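Local coordinates for protein VAPBC49 (Mycobacterium tuberculosis, PDB 5AF3) that is possibly the antitoxin of a type II toxin-antitoxin system, with VapC45 as its cognate toxin, and carries a putative helix-turn-helix DNA-binding domain, at residues Leu70-Ile75 with Asn170-Ile175. Residues are numbered along the deposited sequence; the frame is centred on the assembly and turned at random.
Sequences LPFVGI and NLASMI
The ring of F72 meets the strand 172-176 with its CE2-CZ side, the carbonyl of A172 lying at its edge, near the ring plane, with O 3.6 Å from CE2. S173 C, M174 N and CD1 of I175 come up to the same end of the ring obliquely, so that part of what the phenyl touches is bare peptide backbone. This is a helix start packed on a four-stranded antiparallel sheet: F72 opens the helix 72-86, which falls in the putative helix-turn-helix domain, directly after P71 at the N-cap position, and the strand it reaches is an inner one. The first turn of that helix is closed by I75 N bonding to P71 O at 3.1 Å. CG of F72 stands anti to the backbone N (chi1 -175°), on a CB that points toward the strand; at the far end of the ring, CZ is 3.7 Å from M174 N. S173 and M174 sit jointly opposite S165 of the neighbouring strand 164-166, a classic beta bulge, and the CB atoms of both point away from the 70-75 segment. A172 and I175 instead direct their CB toward it, CB of A172 standing 4.1 Å from CE2 of F72. The A172 carbonyl that borders the ring also accepts a hydrogen bond from R12 NH1. Around this buried contact, A76 and Y79 of the same helix also touch I175, while L187 of the next strand packs on both F72 and I75. CD1 of I175 touches two apolar groups, CZ of F72 at 3.8 Å and CG2 of I75 at 4.2 Å.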
ATOM      1  N   LEU A  70      -4.305 -10.882  18.615  1.00 22.89           N
ATOM      2  CA  LEU A  70      -4.042 -12.022  17.736  1.00 21.76           C
ATOM      3  C   LEU A  70      -2.696 -12.681  18.027  1.00 23.62           C
ATOM      4  O   LEU A  70      -1.641 -12.052  17.916  1.00 22.65           O
ATOM      5  CB  LEU A  70      -4.097 -11.584  16.276  1.00 20.23           C
ATOM      6  CG  LEU A  70      -5.337 -10.797  15.843  1.00 22.46           C
ATOM      7  CD1 LEU A  70      -5.212 -10.486  14.322  1.00 21.09           C
ATOM      8  CD2 LEU A  70      -6.590 -11.589  16.171  1.00 20.58           C
ATOM      9  N   PRO A  71      -2.733 -13.973  18.341  1.00 22.96           N
ATOM     10  CA  PRO A  71      -1.475 -14.729  18.355  1.00 24.16           C
ATOM     11  C   PRO A  71      -1.044 -14.911  16.890  1.00 21.54           C
ATOM     12  O   PRO A  71      -1.835 -14.571  15.962  1.00 22.81           O
ATOM     13  CB  PRO A  71      -1.862 -16.047  19.053  1.00 23.31           C
ATOM     14  CG  PRO A  71      -3.351 -16.226  18.743  1.00 24.07           C
ATOM     15  CD  PRO A  71      -3.925 -14.805  18.623  1.00 22.85           C
ATOM     16  N   PHE A  72       0.160 -15.415  16.646  1.00 19.07           N
ATOM     17  CA  PHE A  72       0.656 -15.515  15.281  1.00 18.02           C
ATOM     18  C   PHE A  72      -0.227 -16.377  14.357  1.00 22.51           C
ATOM     19  O   PHE A  72      -0.452 -16.035  13.171  1.00 18.39           O
ATOM     20  CB  PHE A  72       2.111 -16.004  15.199  1.00 21.51           C
ATOM     21  CG  PHE A  72       2.646 -15.979  13.821  1.00 22.20           C
ATOM     22  CD1 PHE A  72       3.107 -14.776  13.261  1.00 18.85           C
ATOM     23  CD2 PHE A  72       2.613 -17.121  13.026  1.00 19.10           C
ATOM     24  CE1 PHE A  72       3.577 -14.774  11.940  1.00 20.69           C
ATOM     25  CE2 PHE A  72       3.079 -17.110  11.712  1.00 18.77           C
ATOM     26  CZ  PHE A  72       3.564 -15.927  11.172  1.00 22.93           C
ATOM     27  N   VAL A  73      -0.703 -17.503  14.883  1.00 20.26           N
ATOM     28  CA  VAL A  73      -1.639 -18.331  14.098  1.00 18.61           C
ATOM     29  C   VAL A  73      -2.881 -17.523  13.651  1.00 16.04           C
ATOM     30  O   VAL A  73      -3.387 -17.752  12.513  1.00 17.03           O
ATOM     31  CB  VAL A  73      -2.054 -19.664  14.831  1.00 18.28           C
ATOM     32  CG1 VAL A  73      -2.921 -19.377  16.018  1.00 17.12           C
ATOM     33  CG2 VAL A  73      -2.724 -20.650  13.825  1.00 17.81           C
ATOM     34  N   GLY A  74      -3.380 -16.635  14.516  1.00 17.60           N
ATOM     35  CA  GLY A  74      -4.534 -15.779  14.215  1.00 21.10           C
ATOM     36  C   GLY A  74      -4.262 -14.763  13.100  1.00 19.11           C
ATOM     37  O   GLY A  74      -5.137 -14.475  12.263  1.00 18.52           O
ATOM     38  N   ILE A  75      -3.081 -14.144  13.103  1.00 19.68           N
ATOM     39  CA  ILE A  75      -2.761 -13.237  11.993  1.00 21.07           C
ATOM     40  C   ILE A  75      -2.602 -14.004  10.665  1.00 19.45           C
ATOM     41  O   ILE A  75      -2.913 -13.479   9.581  1.00 17.92           O
ATOM     42  CB  ILE A  75      -1.552 -12.278  12.273  1.00 20.45           C
ATOM     43  CG1 ILE A  75      -1.782 -10.970  11.484  1.00 21.23           C
ATOM     44  CG2 ILE A  75      -0.224 -12.907  11.902  1.00 20.42           C
ATOM     45  CD1 ILE A  75      -0.778  -9.878  11.804  1.00 23.84           C
ATOM     46  N   ASN A 170       3.596 -28.276  10.441  1.00 31.20           N
ATOM     47  CA  ASN A 170       2.847 -27.927   9.201  1.00 33.46           C
ATOM     48  C   ASN A 170       1.861 -26.761   9.356  1.00 29.36           C
ATOM     49  O   ASN A 170       0.922 -26.649   8.564  1.00 25.98           O
ATOM     50  CB  ASN A 170       2.053 -29.136   8.675  1.00 36.26           C
ATOM     51  CG  ASN A 170       2.945 -30.287   8.281  1.00 44.52           C
ATOM     52  OD1 ASN A 170       2.892 -31.347   8.903  1.00 45.91           O
ATOM     53  ND2 ASN A 170       3.783 -30.086   7.258  1.00 41.93           N
ATOM     54  N   LEU A 171       2.030 -25.956  10.404  1.00 26.07           N
ATOM     55  CA  LEU A 171       1.297 -24.678  10.519  1.00 24.49           C
ATOM     56  C   LEU A 171       2.237 -23.500  10.287  1.00 26.11           C
ATOM     57  O   LEU A 171       3.442 -23.613  10.545  1.00 21.41           O
ATOM     58  CB  LEU A 171       0.610 -24.547  11.859  1.00 20.70           C
ATOM     59  CG  LEU A 171      -0.537 -25.560  12.111  1.00 23.92           C
ATOM     60  CD1 LEU A 171      -1.105 -25.329  13.447  1.00 20.97           C
ATOM     61  CD2 LEU A 171      -1.662 -25.349  11.062  1.00 21.96           C
ATOM     62  N   ALA A 172       1.682 -22.386   9.782  1.00 20.07           N
ATOM     63  CA  ALA A 172       2.453 -21.182   9.476  1.00 15.89           C
ATOM     64  C   ALA A 172       3.474 -20.771  10.579  1.00 15.92           C
ATOM     65  O   ALA A 172       3.153 -20.678  11.757  1.00 21.78           O
ATOM     66  CB  ALA A 172       1.509 -20.012   9.207  1.00 15.64           C
ATOM     67  N   SER A 173       4.681 -20.471  10.122  1.00 23.83           N
ATOM     68  CA  SER A 173       5.705 -19.938  10.997  1.00 22.51           C
ATOM     69  C   SER A 173       6.227 -18.573  10.499  1.00 24.43           C
ATOM     70  O   SER A 173       6.950 -17.873  11.229  1.00 20.74           O
ATOM     71  CB  SER A 173       6.833 -20.946  11.051  1.00 18.91           C
ATOM     72  OG  SER A 173       7.355 -21.152   9.752  1.00 22.30           O
ATOM     73  N   MET A 174       5.859 -18.185   9.273  1.00 23.81           N
ATOM     74  CA  MET A 174       6.335 -16.919   8.704  1.00 21.72           C
ATOM     75  C   MET A 174       5.433 -16.578   7.533  1.00 21.95           C
ATOM     76  O   MET A 174       4.955 -17.473   6.821  1.00 19.18           O
ATOM     77  CB  MET A 174       7.789 -17.047   8.188  1.00 21.31           C
ATOM     78  CG  MET A 174       8.495 -15.712   7.901  1.00 26.54           C
ATOM     79  SD  MET A 174      10.311 -15.832   7.743  1.00 25.50           S
ATOM     80  CE  MET A 174      10.606 -16.522   6.153  1.00 26.41           C
ATOM     81  N   ILE A 175       5.225 -15.290   7.320  1.00 20.33           N
ATOM     82  CA  ILE A 175       4.416 -14.806   6.188  1.00 18.77           C
ATOM     83  C   ILE A 175       5.161 -13.635   5.527  1.00 17.64           C
ATOM     84  O   ILE A 175       5.450 -12.651   6.195  1.00 18.57           O
ATOM     85  CB  ILE A 175       3.028 -14.287   6.649  1.00 18.91           C
ATOM     86  CG1 ILE A 175       2.243 -15.330   7.493  1.00 18.30           C
ATOM     87  CG2 ILE A 175       2.176 -13.770   5.423  1.00 20.36           C
ATOM     88  CD1 ILE A 175       1.214 -14.684   8.427  1.00 21.01           C
TER